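Local coordinates for protein actin depolymerization factor 2 (Plasmodium berghei, PDB 2XFA) that probably binds actin and promotes the turnover of actin filaments in the malaria parasite, as a member of the ADF/cofilin family, at residues A[72-77]-A[108-113]; A[94-99]-A[127-132]; A[8-13]-A[40-45]; A[29-34]-A[61-66]; A[55-60]-A[140-145]. All coordinates share one frame; numbering follows the deposited sequence.

Overall arrangement
All five contacts belong to one ADF/cofilin-type fold, a mixed sheet with helices on both faces. Interactions 2 and 3 pair parallel strands near the two ends of the sheet, through backbone hydrogen bonds; interaction 2 is largely buried, whereas interaction 3 lies at the surface with charged side chains. Interactions 1 and 4 are buried strand-helix contacts on opposite faces, each centred on a tyrosine, and adjoin through paired strands 73-81 and 31-37. Interaction 5 shares helix 56-65 with interaction 4, joining it to helix 137-146 by an aliphatic seam with a salt bridge at its rim. Centres of interactions 3 and 5 are about 27 Å apart.

Interaction 1: residues A[72-77]-A[108-113]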
# COMPACT_ATOMS: atom_id res chain seq x y z
N CYS A 72 7.53 5.71 -6.82
CA CYS A 72 6.40 5.74 -5.90
C CYS A 72 5.36 4.65 -6.15
O CYS A 72 5.10 4.27 -7.29
CB CYS A 72 5.73 7.11 -5.95
SG CYS A 72 6.85 8.45 -5.58
N ARG A 73 4.79 4.13 -5.06
CA ARG A 73 3.68 3.19 -5.12
C ARG A 73 2.62 3.46 -4.03
O ARG A 73 2.92 4.04 -3.02
CB ARG A 73 4.18 1.75 -4.96
CG ARG A 73 5.01 1.22 -6.17
CD ARG A 73 4.22 1.31 -7.46
NE ARG A 73 4.86 0.62 -8.59
CZ ARG A 73 5.54 1.24 -9.55
NH1 ARG A 73 5.68 2.56 -9.51
NH2 ARG A 73 6.10 0.54 -10.54
N TYR A 74 1.39 3.01 -4.26
CA TYR A 74 0.42 2.89 -3.18
C TYR A 74 0.31 1.42 -2.87
O TYR A 74 0.20 0.59 -3.78
CB TYR A 74 -0.96 3.39 -3.61
CG TYR A 74 -0.97 4.77 -4.18
CD1 TYR A 74 -0.55 5.85 -3.43
CD2 TYR A 74 -1.41 5.00 -5.47
CE1 TYR A 74 -0.58 7.13 -3.94
CE2 TYR A 74 -1.44 6.27 -6.00
CZ TYR A 74 -1.03 7.33 -5.21
OH TYR A 74 -1.06 8.60 -5.72
N ILE A 75 0.33 1.08 -1.60
CA ILE A 75 0.14 -0.30 -1.23
C ILE A 75 -1.05 -0.42 -0.27
O ILE A 75 -1.16 0.35 0.68
CB ILE A 75 1.42 -0.85 -0.55
CG1 ILE A 75 2.65 -0.62 -1.45
CG2 ILE A 75 1.27 -2.31 -0.19
CD1 ILE A 75 3.59 0.43 -0.89
N ILE A 76 -1.94 -1.36 -0.56
CA ILE A 76 -2.93 -1.77 0.41
C ILE A 76 -2.58 -3.18 0.89
O ILE A 76 -2.40 -4.09 0.07
CB ILE A 76 -4.35 -1.72 -0.20
CG1 ILE A 76 -4.69 -0.29 -0.61
CG2 ILE A 76 -5.38 -2.21 0.83
CD1 ILE A 76 -6.00 -0.16 -1.33
N ALA A 77 -2.50 -3.36 2.21
CA ALA A 77 -2.12 -4.63 2.81
C ALA A 77 -3.06 -5.01 3.95
O ALA A 77 -3.35 -4.19 4.81
CB ALA A 77 -0.72 -4.54 3.35
N MET A 108 5.35 14.52 -6.75
CA MET A 108 4.20 15.42 -6.63
C MET A 108 2.91 14.80 -7.15
O MET A 108 1.90 14.83 -6.47
CB MET A 108 4.50 16.78 -7.28
CG MET A 108 5.55 17.58 -6.51
SD MET A 108 5.91 19.22 -7.19
CE MET A 108 4.64 20.24 -6.44
N LEU A 109 2.95 14.18 -8.32
CA LEU A 109 1.77 13.53 -8.88
C LEU A 109 1.19 12.44 -7.98
O LEU A 109 -0.02 12.35 -7.80
CB LEU A 109 2.09 12.94 -10.25
CG LEU A 109 0.82 12.68 -11.05
CD1 LEU A 109 0.36 13.96 -11.74
CD2 LEU A 109 1.04 11.57 -12.07
N TYR A 110 2.04 11.58 -7.43
CA TYR A 110 1.55 10.56 -6.52
C TYR A 110 0.90 11.17 -5.27
O TYR A 110 -0.17 10.75 -4.84
CB TYR A 110 2.67 9.59 -6.13
CG TYR A 110 2.80 8.43 -7.07
CD1 TYR A 110 3.59 8.51 -8.20
CD2 TYR A 110 2.13 7.25 -6.83
CE1 TYR A 110 3.73 7.41 -9.06
CE2 TYR A 110 2.27 6.16 -7.66
CZ TYR A 110 3.07 6.25 -8.77
OH TYR A 110 3.17 5.17 -9.60
N ALA A 111 1.56 12.15 -4.68
CA ALA A 111 1.02 12.80 -3.50
C ALA A 111 -0.28 13.50 -3.84
O ALA A 111 -1.23 13.43 -3.07
CB ALA A 111 2.02 13.79 -2.92
N ALA A 112 -0.34 14.14 -5.00
CA ALA A 112 -1.51 14.94 -5.33
C ALA A 112 -2.68 14.06 -5.73
O ALA A 112 -3.81 14.53 -5.76
CB ALA A 112 -1.19 15.95 -6.43
N SER A 113 -2.41 12.79 -6.01
CA SER A 113 -3.40 11.82 -6.46
C SER A 113 -3.83 10.87 -5.34
O SER A 113 -4.85 10.19 -5.44
CB SER A 113 -2.83 10.95 -7.60
OG SER A 113 -2.52 11.73 -8.75
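Tyr-110 lays its ring across the side chain of Cys-72, whose CB sits over the middle of one face, 3.4 Å from the Tyr-110 ring centroid and 15° off the ring normal. This is a CH-pi contact. The Cys-72 sulfur stands obliquely beyond it, with SG 4.7 Å from the same centroid. Tyr-74 comes in from the strand with CG anti to its carbonyl carbon, and its ring crosses that of Tyr-110 obliquely, planes at 54°, so that Tyr-74 CZ meets Tyr-110 CD2 at 3.6 Å. The hydroxyl then passes on to the helix backbone: Tyr-74 OH donates to Tyr-110 O over a very short 2.5 Å, lying in the carbonyl plane on a lone pair (C=O...O angle 119°). Since Ser-113 N also donates to Tyr-110 O, that carbonyl is gripped twice. At the far tip the Arg-73 guanidinium runs alongside, its plane almost parallel to the ring, and Arg-73 NH1 lies 3.6 Å from Tyr-110 OH. The hydrogen-bond partner of Tyr-110 OH is Ile-36 N on the next strand. Arg-73 NH1 donates a hydrogen bond to Cys-72 O at 2.9 Å, and Arg-73 also forms salt bridges with Glu-71 and Asp-45. Two tyrosines, one from each element, thus pin helix 104-118 on the central sheet, the layered alpha/beta packing of the ADF/cofilin fold.

Interaction 2: residues A[94-99]-A[127-132]; sequences FIFWSP and SLEITC
Leu-128 O is gripped by one hydrogen bond and one weaker CA-H...O contact: Phe-96 N donates to it at 2.8 Å, almost straight at 170°, and Ile-95 CA approaches it at 3.5 Å. This carbonyl belongs to the parallel pairing of strands 89-97 and 126-130, the two strands of a beta-alpha-beta crossover whose connecting helix is 104-118. The ladder continues as Leu-128 N donates to Phe-94 O, Ile-130 N to Phe-96 O, and Ser-98 N to Ile-130 O, the last at 2.9 Å and 174°. One face of the sheet carries Ile-95, Trp-97, Leu-128 and Ile-130, packed toward helix 137-146. There Ile-95 and Ile-130 run side by side, and Ile-130 CG2 lies in the plane of the Trp-97 indole at its edge, 3.8 Å from CZ3. Pro-99 CD covers part of one indole face, and Trp-97 NE1 is hydrogen-bonded to Lys-68 O. On the other face, beneath helix 104-118, Phe-96 and the extended Glu-129 point the same way, Glu-129 CG meeting Phe-96 CD2 at 4.0 Å. Ser-98 CB lies over one face of the Phe-96 ring, toward its rim, and Ser-98 OG is hydrogen-bonded to Lys-107 NZ. Beyond the last bridge the side chain of Thr-131, with OG1 anti to its backbone N, takes over from the ladder: Thr-131 OG1 donates to Ser-98 O at 2.9 Å, nearly along the C=O axis.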
# COMPACT_ATOMS: atom_id res chain seq x y z
N PHE A 94 -3.03 1.32 4.50
CA PHE A 94 -2.79 1.93 3.20
C PHE A 94 -1.42 2.60 3.31
O PHE A 94 -1.17 3.34 4.25
CB PHE A 94 -3.85 2.97 2.88
CG PHE A 94 -3.64 3.67 1.58
CD1 PHE A 94 -4.27 3.22 0.43
CD2 PHE A 94 -2.78 4.76 1.49
CE1 PHE A 94 -4.08 3.87 -0.79
CE2 PHE A 94 -2.57 5.41 0.27
CZ PHE A 94 -3.22 4.96 -0.87
N ILE A 95 -0.52 2.32 2.37
CA ILE A 95 0.84 2.83 2.49
C ILE A 95 1.19 3.58 1.24
O ILE A 95 1.03 3.07 0.14
CB ILE A 95 1.84 1.68 2.68
CG1 ILE A 95 1.47 0.87 3.92
CG2 ILE A 95 3.29 2.20 2.73
CD1 ILE A 95 2.03 -0.56 3.88
N PHE A 96 1.64 4.80 1.41
CA PHE A 96 2.13 5.58 0.30
C PHE A 96 3.66 5.54 0.37
O PHE A 96 4.29 6.18 1.23
CB PHE A 96 1.59 7.01 0.36
CG PHE A 96 2.17 7.94 -0.68
CD1 PHE A 96 2.67 7.46 -1.90
CD2 PHE A 96 2.20 9.31 -0.45
CE1 PHE A 96 3.20 8.33 -2.84
CE2 PHE A 96 2.74 10.19 -1.38
CZ PHE A 96 3.22 9.71 -2.58
N TRP A 97 4.23 4.75 -0.53
CA TRP A 97 5.69 4.63 -0.69
C TRP A 97 6.17 5.73 -1.61
O TRP A 97 5.80 5.78 -2.79
CB TRP A 97 6.02 3.29 -1.30
CG TRP A 97 7.48 3.08 -1.69
CD1 TRP A 97 7.94 2.73 -2.92
CD2 TRP A 97 8.64 3.18 -0.85
NE1 TRP A 97 9.32 2.59 -2.91
CE2 TRP A 97 9.78 2.87 -1.66
CE3 TRP A 97 8.84 3.48 0.50
CZ2 TRP A 97 11.09 2.87 -1.15
CZ3 TRP A 97 10.14 3.49 1.00
CH2 TRP A 97 11.25 3.19 0.17
N SER A 98 6.95 6.64 -1.04
CA SER A 98 7.44 7.78 -1.77
C SER A 98 8.92 8.00 -1.49
O SER A 98 9.27 8.82 -0.64
CB SER A 98 6.64 9.03 -1.39
OG SER A 98 7.01 10.14 -2.20
N PRO A 99 9.81 7.27 -2.20
CA PRO A 99 11.25 7.34 -1.91
C PRO A 99 11.90 8.59 -2.47
O PRO A 99 11.40 9.21 -3.42
CB PRO A 99 11.83 6.09 -2.61
CG PRO A 99 10.92 5.82 -3.73
CD PRO A 99 9.50 6.33 -3.29
N SER A 127 -3.61 4.93 7.45
CA SER A 127 -2.94 5.37 6.24
C SER A 127 -1.55 5.88 6.62
O SER A 127 -1.41 6.62 7.60
CB SER A 127 -3.76 6.47 5.59
OG SER A 127 -3.12 6.91 4.41
N LEU A 128 -0.53 5.48 5.87
CA LEU A 128 0.87 5.77 6.21
C LEU A 128 1.61 6.36 5.03
O LEU A 128 1.36 6.01 3.90
CB LEU A 128 1.60 4.47 6.57
CG LEU A 128 1.02 3.58 7.66
CD1 LEU A 128 1.85 2.33 7.86
CD2 LEU A 128 0.97 4.38 8.93
N GLU A 129 2.56 7.23 5.30
CA GLU A 129 3.47 7.69 4.28
C GLU A 129 4.88 7.32 4.74
O GLU A 129 5.27 7.65 5.87
CB GLU A 129 3.33 9.19 4.05
CG GLU A 129 4.23 9.73 2.92
CD GLU A 129 4.12 11.25 2.76
OE1 GLU A 129 2.99 11.77 2.64
OE2 GLU A 129 5.18 11.93 2.77
N ILE A 130 5.59 6.63 3.85
CA ILE A 130 6.98 6.23 4.08
C ILE A 130 7.88 6.76 2.95
O ILE A 130 7.66 6.52 1.77
CB ILE A 130 7.11 4.70 4.12
CG1 ILE A 130 6.24 4.13 5.24
CG2 ILE A 130 8.57 4.30 4.34
CD1 ILE A 130 6.38 2.63 5.41
N THR A 131 8.92 7.48 3.35
CA THR A 131 9.77 8.17 2.40
C THR A 131 11.25 7.85 2.66
O THR A 131 12.15 8.52 2.15
CB THR A 131 9.53 9.68 2.54
OG1 THR A 131 10.28 10.39 1.55
CG2 THR A 131 9.93 10.14 3.95
N CYS A 132 11.52 6.84 3.47
CA CYS A 132 12.90 6.50 3.81
C CYS A 132 13.60 5.86 2.60
O CYS A 132 13.06 5.87 1.49
CB CYS A 132 12.94 5.56 5.03
SG CYS A 132 11.98 4.04 4.81
O HOH W 1 5.55 12.31 0.09

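Interaction 3: residues A[8-13]-A[40-45]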
# COMPACT_ATOMS: atom_id res chain seq x y z
N SER A 8 -3.78 17.82 -9.95
CA SER A 8 -3.18 17.21 -11.14
C SER A 8 -4.12 16.19 -11.78
O SER A 8 -5.13 15.81 -11.19
CB SER A 8 -1.81 16.58 -10.82
OG SER A 8 -0.79 17.57 -10.82
N GLY A 9 -3.78 15.74 -12.98
CA GLY A 9 -4.74 15.07 -13.83
C GLY A 9 -4.68 13.56 -13.98
O GLY A 9 -4.46 13.06 -15.09
N VAL A 10 -4.91 12.83 -12.89
CA VAL A 10 -5.02 11.38 -12.97
C VAL A 10 -6.36 10.87 -12.41
O VAL A 10 -6.91 11.45 -11.47
CB VAL A 10 -3.80 10.66 -12.31
CG1 VAL A 10 -2.86 11.68 -11.68
CG2 VAL A 10 -4.26 9.63 -11.29
N ASN A 11 -6.90 9.81 -13.02
CA ASN A 11 -8.12 9.16 -12.55
C ASN A 11 -7.85 7.73 -12.08
O ASN A 11 -6.73 7.21 -12.23
CB ASN A 11 -9.19 9.15 -13.65
CG ASN A 11 -9.01 8.00 -14.63
OD1 ASN A 11 -7.93 7.44 -14.76
ND2 ASN A 11 -10.09 7.65 -15.33
N VAL A 12 -8.88 7.10 -11.53
CA VAL A 12 -8.73 5.80 -10.88
C VAL A 12 -9.47 4.68 -11.62
O VAL A 12 -10.69 4.73 -11.75
CB VAL A 12 -9.26 5.84 -9.43
CG1 VAL A 12 -8.90 4.56 -8.69
CG2 VAL A 12 -8.72 7.06 -8.70
N SER A 13 -8.73 3.67 -12.07
CA SER A 13 -9.30 2.54 -12.78
C SER A 13 -10.20 1.69 -11.88
O SER A 13 -9.88 1.46 -10.72
CB SER A 13 -8.20 1.65 -13.35
OG SER A 13 -8.76 0.53 -14.02
N GLU A 40 -1.57 9.11 -15.83
CA GLU A 40 -2.96 9.56 -15.86
C GLU A 40 -4.01 8.54 -15.39
O GLU A 40 -5.20 8.83 -15.39
CB GLU A 40 -3.32 10.09 -17.26
CG GLU A 40 -4.65 10.86 -17.32
CD GLU A 40 -4.81 11.70 -18.59
OE1 GLU A 40 -3.88 11.72 -19.42
OE2 GLU A 40 -5.88 12.34 -18.74
N LYS A 41 -3.58 7.36 -14.99
CA LYS A 41 -4.54 6.34 -14.58
C LYS A 41 -3.94 5.52 -13.46
O LYS A 41 -2.87 4.95 -13.63
CB LYS A 41 -4.84 5.44 -15.77
CG LYS A 41 -6.19 4.77 -15.76
CD LYS A 41 -6.28 3.79 -16.93
CE LYS A 41 -7.72 3.55 -17.34
NZ LYS A 41 -8.56 3.10 -16.19
N ILE A 42 -4.61 5.43 -12.32
CA ILE A 42 -4.09 4.59 -11.24
C ILE A 42 -4.50 3.16 -11.56
O ILE A 42 -5.66 2.91 -11.85
CB ILE A 42 -4.57 5.02 -9.86
CG1 ILE A 42 -4.10 6.46 -9.59
CG2 ILE A 42 -4.07 4.02 -8.78
CD1 ILE A 42 -4.37 6.96 -8.21
N VAL A 43 -3.53 2.25 -11.58
CA VAL A 43 -3.79 0.86 -11.97
C VAL A 43 -3.15 -0.16 -10.99
O VAL A 43 -2.27 0.19 -10.21
CB VAL A 43 -3.30 0.61 -13.41
CG1 VAL A 43 -1.79 0.59 -13.46
CG2 VAL A 43 -3.84 -0.69 -13.94
N VAL A 44 -3.62 -1.40 -11.02
CA VAL A 44 -3.05 -2.48 -10.23
C VAL A 44 -1.69 -2.90 -10.79
O VAL A 44 -1.57 -3.23 -11.97
CB VAL A 44 -3.97 -3.72 -10.26
CG1 VAL A 44 -3.29 -4.89 -9.59
CG2 VAL A 44 -5.28 -3.41 -9.60
N ASP A 45 -0.67 -2.87 -9.95
CA ASP A 45 0.66 -3.26 -10.38
C ASP A 45 0.95 -4.72 -9.99
O ASP A 45 1.46 -5.50 -10.79
CB ASP A 45 1.69 -2.33 -9.76
CG ASP A 45 3.13 -2.77 -10.04
OD1 ASP A 45 3.36 -3.43 -11.08
OD2 ASP A 45 4.02 -2.43 -9.21
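Asn-11 and Lys-41 project side by side from one face of a short parallel pairing, while Val-12 and Ile-42 project from the other, placing strand 11-12 at the edge of the ADF/cofilin sheet against strand 41-48. Strand 41-48 starts in a classic beta bulge, with Glu-40 and Lys-41 both facing Glu-37. Val-10 crosses Ile-42 obliquely, and its CG2 branch meets Ile-42 CG1 at 3.6 Å; the Val-10 chi1 of 3° is nearly eclipsed. The other side of Val-10 is taken by Leu-109 and Ser-113 of helix 104-118, and Ile-42 packs on Cys-16 of helix 14-24. The contact of Val-12 CG2 with Ile-42 CD1 is looser, at 4.4 Å. On the exposed face the Lys-41 chain leaves anti to its backbone N, runs past Asn-11 and turns at its last torsion (chi4 -54°), which carries NZ to within 3.2 Å of Ser-13 CB. The extended Glu-40 chain lies against the backbone before the strand, Glu-40 CG being 3.1 Å from Gly-9 O. Three backbone bonds set the spacing. Asn-11 N donates to Glu-40 O from well above the carbonyl plane, 52° out of it. Ile-42 N approaches Asn-11 O nearly along the C=O axis, at 2.8 Å, and Ser-13 N reaches Ile-42 O at 3.2 Å, in the plane of that carbonyl.

Interaction 4: residues A[29-34]-A[61-66]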
# COMPACT_ATOMS: atom_id res chain seq x y z
N ASN A 29 -7.04 -11.57 -1.72
CA ASN A 29 -5.76 -10.90 -1.92
C ASN A 29 -5.17 -10.58 -0.56
O ASN A 29 -5.89 -10.17 0.35
CB ASN A 29 -5.93 -9.59 -2.69
CG ASN A 29 -6.43 -9.80 -4.11
OD1 ASN A 29 -6.03 -10.75 -4.79
ND2 ASN A 29 -7.30 -8.90 -4.57
N LYS A 30 -3.86 -10.74 -0.41
CA LYS A 30 -3.20 -10.34 0.82
C LYS A 30 -2.69 -8.90 0.76
O LYS A 30 -2.66 -8.20 1.76
CB LYS A 30 -2.06 -11.28 1.16
CG LYS A 30 -1.85 -11.47 2.65
CD LYS A 30 -3.02 -12.19 3.27
CE LYS A 30 -2.94 -12.20 4.78
NZ LYS A 30 -4.17 -12.80 5.39
N TYR A 31 -2.22 -8.47 -0.42
CA TYR A 31 -1.84 -7.09 -0.62
C TYR A 31 -1.98 -6.73 -2.07
O TYR A 31 -2.02 -7.59 -2.93
CB TYR A 31 -0.43 -6.74 -0.10
CG TYR A 31 0.73 -7.36 -0.83
CD1 TYR A 31 1.25 -6.77 -1.97
CD2 TYR A 31 1.34 -8.50 -0.36
CE1 TYR A 31 2.32 -7.32 -2.63
CE2 TYR A 31 2.41 -9.06 -1.02
CZ TYR A 31 2.89 -8.47 -2.15
OH TYR A 31 3.96 -9.02 -2.80
N ILE A 32 -2.11 -5.44 -2.32
CA ILE A 32 -2.24 -4.96 -3.68
C ILE A 32 -1.27 -3.81 -3.74
O ILE A 32 -1.18 -3.07 -2.77
CB ILE A 32 -3.62 -4.39 -3.97
CG1 ILE A 32 -4.70 -5.44 -3.68
CG2 ILE A 32 -3.70 -3.92 -5.41
CD1 ILE A 32 -6.08 -4.81 -3.42
N ILE A 33 -0.53 -3.71 -4.84
CA ILE A 33 0.30 -2.55 -5.09
C ILE A 33 -0.28 -1.86 -6.33
O ILE A 33 -0.58 -2.52 -7.30
CB ILE A 33 1.79 -2.94 -5.29
CG1 ILE A 33 2.34 -3.52 -3.98
CG2 ILE A 33 2.62 -1.73 -5.65
CD1 ILE A 33 3.68 -4.10 -4.10
N TYR A 34 -0.47 -0.55 -6.26
CA TYR A 34 -1.05 0.23 -7.35
C TYR A 34 -0.01 1.18 -7.87
O TYR A 34 0.87 1.59 -7.12
CB TYR A 34 -2.19 1.12 -6.83
CG TYR A 34 -3.36 0.40 -6.25
CD1 TYR A 34 -4.37 -0.06 -7.07
CD2 TYR A 34 -3.46 0.19 -4.89
CE1 TYR A 34 -5.46 -0.72 -6.55
CE2 TYR A 34 -4.54 -0.47 -4.36
CZ TYR A 34 -5.54 -0.92 -5.20
OH TYR A 34 -6.63 -1.57 -4.68
N MET A 61 8.20 -8.15 4.10
CA MET A 61 9.32 -8.56 3.24
C MET A 61 8.88 -8.72 1.78
O MET A 61 9.55 -8.23 0.86
CB MET A 61 9.95 -9.84 3.76
CG MET A 61 11.10 -10.36 2.93
SD MET A 61 11.52 -12.03 3.44
CE MET A 61 9.96 -12.87 3.18
N ARG A 62 7.75 -9.39 1.58
CA ARG A 62 7.22 -9.59 0.23
C ARG A 62 6.86 -8.27 -0.45
O ARG A 62 7.12 -8.08 -1.63
CB ARG A 62 5.99 -10.49 0.28
CG ARG A 62 6.27 -11.86 0.86
CD ARG A 62 6.60 -12.86 -0.21
NE ARG A 62 5.39 -13.45 -0.78
CZ ARG A 62 4.96 -14.67 -0.50
NH1 ARG A 62 5.62 -15.45 0.35
NH2 ARG A 62 3.85 -15.12 -1.08
N ILE A 63 6.25 -7.36 0.29
CA ILE A 63 5.93 -6.06 -0.27
C ILE A 63 7.19 -5.33 -0.66
O ILE A 63 7.26 -4.77 -1.74
CB ILE A 63 5.15 -5.17 0.71
CG1 ILE A 63 3.80 -5.79 1.03
CG2 ILE A 63 4.95 -3.80 0.13
CD1 ILE A 63 3.03 -5.01 2.10
N LYS A 64 8.18 -5.36 0.22
CA LYS A 64 9.42 -4.64 0.00
C LYS A 64 10.11 -5.11 -1.28
O LYS A 64 10.65 -4.31 -2.03
CB LYS A 64 10.34 -4.80 1.20
CG LYS A 64 11.69 -4.10 1.04
CD LYS A 64 12.84 -5.07 1.22
CE LYS A 64 14.17 -4.43 0.83
NZ LYS A 64 15.32 -5.37 1.02
N ASN A 65 10.07 -6.40 -1.54
CA ASN A 65 10.75 -6.93 -2.71
C ASN A 65 10.10 -6.46 -4.00
O ASN A 65 10.69 -6.57 -5.06
CB ASN A 65 10.82 -8.45 -2.65
CG ASN A 65 11.80 -8.94 -1.62
OD1 ASN A 65 12.81 -8.27 -1.35
ND2 ASN A 65 11.52 -10.09 -1.02
N ASN A 66 8.89 -5.90 -3.91
CA ASN A 66 8.20 -5.32 -5.07
C ASN A 66 8.39 -3.82 -5.24
O ASN A 66 7.84 -3.22 -6.17
CB ASN A 66 6.68 -5.56 -5.01
CG ASN A 66 6.30 -7.02 -5.17
OD1 ASN A 66 5.90 -7.68 -4.21
ND2 ASN A 66 6.42 -7.53 -6.40
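The aromatic part of the contact is a CH-pi interaction between strand 31-37 and helix 56-65. Tyr-31 holds CG in the crowded position between its backbone N and carbonyl carbon (chi1 68°), which turns the ring toward the helix, and Ile-63 CG1 lies over the centre of one face, 3.8 Å from the ring centroid and only 8° off the normal. The two side chains slide past each other in opposite directions, so CG1 alone rests on the ring, with Ile-63 CD1 directed away from it. Aliphatic contacts extend this patch: Ile-33 CD1 touches Asn-66 CB at 3.5 Å and, more loosely, Ile-63 CG2 at 4.4 Å. Ile-75 of the next strand packs on both isoleucines. The polar groups gather at the ring's far end. The amide of Asn-66 stands beside the Tyr-31 hydroxyl, its plane inclined at 56° to the ring, while Asn-66 N donates to Ile-63 O at 2.9 Å. Arg-62 crosses the tyrosine at about a right angle and meets it through its aliphatic root, CB lying 4.0 Å from Tyr-31 OH. The doubly bent arginine chain carries the charge away to a salt bridge with Glu-48. The chemistry therefore grades from a buried hydrocarbon face to a polar rim: apolar contact seats the helix on the sheet, while the tyrosine hydroxyl lies beside the Asn-66 amide and the Arg-62 charge is taken up by Glu-48.

Interaction 5: residues A[55-60]-A[140-145]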
# COMPACT_ATOMS: atom_id res chain seq x y z
N SER A 55 2.68 -14.45 8.30
CA SER A 55 3.62 -13.64 9.06
C SER A 55 3.54 -12.17 8.65
O SER A 55 3.46 -11.86 7.46
CB SER A 55 5.04 -14.17 8.83
OG SER A 55 5.96 -13.60 9.74
N LEU A 56 3.56 -11.26 9.62
CA LEU A 56 3.62 -9.83 9.33
C LEU A 56 4.96 -9.49 8.67
O LEU A 56 5.03 -8.87 7.61
CB LEU A 56 3.49 -9.03 10.62
CG LEU A 56 3.53 -7.50 10.44
CD1 LEU A 56 2.47 -7.07 9.46
CD2 LEU A 56 3.36 -6.79 11.77
N ASP A 57 6.01 -9.88 9.35
CA ASP A 57 7.36 -9.70 8.86
C ASP A 57 7.50 -10.30 7.48
O ASP A 57 8.10 -9.70 6.60
CB ASP A 57 8.30 -10.31 9.85
CG ASP A 57 7.89 -9.98 11.27
OD1 ASP A 57 8.30 -8.92 11.77
OD2 ASP A 57 7.10 -10.76 11.86
N ASN A 58 6.89 -11.46 7.26
CA ASN A 58 6.95 -12.02 5.92
C ASN A 58 6.15 -11.20 4.92
O ASN A 58 6.53 -11.08 3.76
CB ASN A 58 6.50 -13.48 5.89
CG ASN A 58 7.39 -14.33 5.00
OD1 ASN A 58 7.16 -14.44 3.79
ND2 ASN A 58 8.42 -14.93 5.59
N ILE A 59 5.03 -10.62 5.35
CA ILE A 59 4.27 -9.88 4.36
C ILE A 59 5.00 -8.57 3.98
O ILE A 59 5.06 -8.21 2.81
CB ILE A 59 2.79 -9.70 4.77
CG1 ILE A 59 2.02 -8.93 3.71
CG2 ILE A 59 2.67 -8.98 6.09
CD1 ILE A 59 2.05 -7.48 3.94
N ILE A 60 5.55 -7.89 4.98
CA ILE A 60 6.36 -6.70 4.81
C ILE A 60 7.58 -6.99 3.90
O ILE A 60 7.90 -6.20 3.01
CB ILE A 60 6.85 -6.18 6.18
CG1 ILE A 60 5.68 -5.64 7.01
CG2 ILE A 60 7.93 -5.11 6.01
CD1 ILE A 60 6.01 -5.51 8.50
N GLU A 140 11.18 0.35 9.25
CA GLU A 140 10.36 1.51 9.53
C GLU A 140 8.88 1.13 9.57
O GLU A 140 8.17 1.50 10.49
CB GLU A 140 10.61 2.61 8.49
CG GLU A 140 10.46 4.00 9.06
CD GLU A 140 10.91 5.10 8.12
OE1 GLU A 140 12.06 5.59 8.29
OE2 GLU A 140 10.11 5.49 7.24
N LEU A 141 8.41 0.39 8.58
CA LEU A 141 7.01 0.00 8.57
C LEU A 141 6.68 -0.79 9.84
O LEU A 141 5.64 -0.57 10.45
CB LEU A 141 6.66 -0.84 7.36
CG LEU A 141 5.39 -0.71 6.52
CD1 LEU A 141 5.08 -2.07 5.89
CD2 LEU A 141 4.19 -0.15 7.24
N LYS A 142 7.55 -1.73 10.20
CA LYS A 142 7.33 -2.51 11.42
C LYS A 142 7.23 -1.60 12.65
O LYS A 142 6.29 -1.71 13.44
CB LYS A 142 8.40 -3.60 11.58
CG LYS A 142 8.10 -4.60 12.68
CD LYS A 142 9.05 -5.81 12.60
CE LYS A 142 8.96 -6.70 13.84
NZ LYS A 142 7.57 -7.15 14.14
N ALA A 143 8.19 -0.68 12.78
CA ALA A 143 8.23 0.26 13.89
C ALA A 143 6.94 1.05 13.95
O ALA A 143 6.34 1.19 15.00
CB ALA A 143 9.42 1.21 13.75
N ILE A 144 6.51 1.56 12.81
CA ILE A 144 5.26 2.29 12.77
C ILE A 144 4.10 1.40 13.20
O ILE A 144 3.37 1.70 14.14
CB ILE A 144 4.99 2.81 11.37
CG1 ILE A 144 5.85 4.04 11.10
CG2 ILE A 144 3.52 3.14 11.21
CD1 ILE A 144 5.96 4.38 9.61
N ILE A 145 3.95 0.27 12.53
CA ILE A 145 2.87 -0.62 12.88
C ILE A 145 2.86 -0.94 14.39
O ILE A 145 1.82 -0.84 15.04
CB ILE A 145 2.88 -1.87 12.01
CG1 ILE A 145 2.73 -1.45 10.53
CG2 ILE A 145 1.78 -2.80 12.41
CD1 ILE A 145 2.86 -2.57 9.56
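Helices 56-65 and 137-146 meet at a wide angle, their short segments running at 136° to each other with axes 10.8 Å apart, so the contact is made entirely by side chains. On the inner side Ile-60 and Leu-141 cross obliquely: the CG1 branch of Ile-60 meets Leu-141 CD1 at 3.8 Å. Ile-145 completes the apolar seam more loosely, its CD1 standing 4.4 Å from Ile-60 CD1 and its CG2 4.3 Å from Leu-56 CD2. Leu-141 and Ile-145 also reach the sheet, packing on Ile-95 and Tyr-93, which makes the seam part of the layer where both helices cover one sheet face. At the outer rim Lys-142 extends with CG anti to its backbone N and bends at the last torsion (chi4 54°), curling its end past Asp-57 OD1. Lys-142 NZ forms a salt bridge with Asp-57 OD1 at 3.0 Å, weak as a hydrogen bond, and Lys-142 CE lies almost as near, 3.1 Å from Asp-57 OD1. Asp-57 belongs to the first turn of its helix, two residues after the N-cap Ser-55, where the helix end would probably help stabilise its negative charge. Aliphatic packing thus joins the two helices inside the fold, while a single ion pair bridges them at the solvent-facing edge.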